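Local coordinates for protein Peptide:N-glycosidase F (Elizabethkingia meningoseptica, PDB 3PMS) that hydrolyses the amide link between asparagine and its N-linked glycan, releasing the intact sugar chain from glycoproteins and glycopeptides, at residues Ala185-Thr190 with Ile217-Ser222. Residues are numbered along the deposited sequence; the frame is centred on the assembly and turned at random.
Sequences AYLRTT and IAINNS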
loop_
_atom_site.group_PDB
_atom_site.type_symbol
_atom_site.label_atom_id
_atom_site.label_comp_id
_atom_site.label_asym_id
_atom_site.label_seq_id
_atom_site.Cartn_x
_atom_site.Cartn_y
_atom_site.Cartn_z
ATOM N N ALA A 185 -9.306 9.176 -15.057
ATOM C CA ALA A 185 -9.308 7.947 -14.243
ATOM C C ALA A 185 -7.936 7.320 -14.235
ATOM O O ALA A 185 -7.186 7.399 -15.202
ATOM C CB ALA A 185 -10.304 6.930 -14.741
ATOM N N TYR A 186 -7.609 6.652 -13.114
ATOM C CA TYR A 186 -6.317 5.973 -13.049
ATOM C C TYR A 186 -6.354 4.900 -11.953
ATOM O O TYR A 186 -7.276 4.815 -11.170
ATOM C CB TYR A 186 -5.203 6.955 -12.731
ATOM C CG TYR A 186 -5.395 7.867 -11.536
ATOM C CD1 TYR A 186 -4.863 7.499 -10.289
ATOM C CD2 TYR A 186 -5.997 9.077 -11.632
ATOM C CE1 TYR A 186 -5.003 8.273 -9.166
ATOM C CE2 TYR A 186 -6.182 9.859 -10.502
ATOM C CZ TYR A 186 -5.629 9.474 -9.275
ATOM O OH TYR A 186 -5.731 10.337 -8.226
ATOM N N LEU A 187 -5.347 4.026 -12.031
ATOM C CA LEU A 187 -5.103 2.964 -11.043
ATOM C C LEU A 187 -3.972 3.327 -10.106
ATOM O O LEU A 187 -3.015 3.979 -10.485
ATOM C CB LEU A 187 -4.784 1.633 -11.776
ATOM C CG LEU A 187 -5.793 1.179 -12.832
ATOM C CD1 LEU A 187 -5.236 0.029 -13.712
ATOM C CD2 LEU A 187 -7.044 0.794 -12.159
ATOM N N ARG A 188 -4.119 2.844 -8.876
ATOM C CA ARG A 188 -3.121 2.996 -7.804
ATOM C C ARG A 188 -2.841 1.608 -7.268
ATOM O O ARG A 188 -3.750 0.943 -6.787
ATOM C CB ARG A 188 -3.697 3.853 -6.651
ATOM C CG ARG A 188 -2.780 4.006 -5.490
ATOM C CD ARG A 188 -3.597 4.417 -4.232
ATOM N NE ARG A 188 -2.763 4.598 -3.047
ATOM C CZ ARG A 188 -2.232 5.749 -2.654
ATOM N NH1 ARG A 188 -2.329 6.845 -3.389
ATOM N NH2 ARG A 188 -1.619 5.835 -1.466
ATOM N N THR A 189 -1.606 1.154 -7.443
ATOM C CA THR A 189 -1.206 -0.212 -7.033
ATOM C C THR A 189 -0.009 -0.202 -6.136
ATOM O O THR A 189 0.978 0.558 -6.319
ATOM C CB THR A 189 -0.907 -1.083 -8.273
ATOM O OG1 THR A 189 -2.011 -1.078 -9.204
ATOM C CG2 THR A 189 -0.524 -2.540 -7.899
ATOM N N THR A 190 -0.054 -1.047 -5.113
ATOM C CA THR A 190 1.045 -1.237 -4.142
ATOM C C THR A 190 1.270 -2.780 -4.138
ATOM O O THR A 190 0.373 -3.573 -3.799
ATOM C CB THR A 190 0.670 -0.713 -2.779
ATOM O OG1 THR A 190 0.185 0.612 -2.924
ATOM C CG2 THR A 190 1.879 -0.720 -1.854
ATOM N N ILE A 217 -0.424 -5.001 -16.036
ATOM C CA ILE A 217 -1.872 -4.837 -15.993
ATOM C C ILE A 217 -2.378 -4.814 -17.430
ATOM O O ILE A 217 -1.903 -4.010 -18.227
ATOM C CB ILE A 217 -2.270 -3.528 -15.284
ATOM C CG1 ILE A 217 -2.001 -3.681 -13.801
ATOM C CG2 ILE A 217 -3.802 -3.282 -15.439
ATOM C CD1 ILE A 217 -2.170 -2.411 -12.959
ATOM N N ALA A 218 -3.346 -5.667 -17.689
ATOM C CA ALA A 218 -4.063 -5.727 -18.989
ATOM C C ALA A 218 -5.411 -5.047 -18.798
ATOM O O ALA A 218 -6.118 -5.260 -17.800
ATOM C CB ALA A 218 -4.249 -7.139 -19.470
ATOM N N ILE A 219 -5.717 -4.209 -19.779
ATOM C CA ILE A 219 -6.992 -3.459 -19.809
ATOM C C ILE A 219 -7.721 -3.948 -21.081
ATOM O O ILE A 219 -7.170 -3.814 -22.172
ATOM C CB ILE A 219 -6.714 -1.982 -19.916
ATOM C CG1 ILE A 219 -5.922 -1.452 -18.690
ATOM C CG2 ILE A 219 -8.068 -1.207 -20.080
ATOM C CD1 ILE A 219 -6.641 -1.576 -17.386
ATOM N N ASN A 220 -8.927 -4.439 -20.914
ATOM C CA ASN A 220 -9.688 -5.047 -22.036
ATOM C C ASN A 220 -8.810 -6.055 -22.777
ATOM O O ASN A 220 -8.761 -6.131 -24.014
ATOM C CB ASN A 220 -10.212 -3.959 -22.955
ATOM C CG ASN A 220 -11.408 -3.217 -22.356
ATOM O OD1 ASN A 220 -11.685 -2.036 -22.750
ATOM N ND2 ASN A 220 -12.134 -3.879 -21.535
ATOM N N ASN A 221 -8.048 -6.797 -21.970
ATOM C CA ASN A 221 -7.168 -7.894 -22.413
ATOM C C ASN A 221 -5.861 -7.467 -22.984
ATOM O O ASN A 221 -4.983 -8.325 -23.184
ATOM C CB ASN A 221 -7.868 -8.890 -23.355
ATOM C CG ASN A 221 -9.154 -9.452 -22.759
ATOM O OD1 ASN A 221 -9.225 -9.916 -21.560
ATOM N ND2 ASN A 221 -10.232 -9.422 -23.572
ATOM N N SER A 222 -5.646 -6.196 -23.192
ATOM C CA SER A 222 -4.434 -5.716 -23.803
ATOM C C SER A 222 -3.424 -5.351 -22.748
ATOM O O SER A 222 -3.702 -4.492 -21.863
ATOM C CB SER A 222 -4.661 -4.558 -24.761
ATOM O OG SER A 222 -3.459 -4.030 -25.298
#
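Leu187 and Ile217 meet tip to tip in the buried layer between two sheets, each reaching toward the other from its own strand. A single methyl of the leucine, CD1, does most of the work: it lies 4.0 Å from Ile217 CD1 and also meets the CG2 branch of that isoleucine, so both arms of Ile217 close on it. The same leucine CD1 is 4.2 Å from Ile219 CD1, two residues further along the strand, which makes it the point where both isoleucines converge. Ile217 is fully staggered, with CG1 anti to the carbonyl carbon (chi1 -72°) and CD1 extended beyond it (chi2 172°); this stretches the chain far enough to reach a second neighbour as well. There Thr189 OG1 passes alongside Ile217 CD1 at 4.0 Å, the threonine and isoleucine side chains running past one another and pointing opposite ways. The threonine oxygen is not left to the hydrocarbon: it is hydrogen-bonded to Ser300 OG on the adjacent strand 295-306. No hydrogen bond joins the two segments, and the axes of the short strand segments 185-190 and 217-219 come no closer than 11.4 Å, a separation bridged purely by side chains. Beyond Ile219 the chain reverses through a type I' turn to Ser222, whose N and O both pair with Ile219, forming a tight hairpin. Val302 flanks Leu187, while Tyr280 and His227 pack against Ile217. Strand 184-197 runs between 295-306 and 263-266, and strand 213-219 between 222-229 and 275-281, so the contact joins the two facing antiparallel sheets of the C-terminal jelly roll.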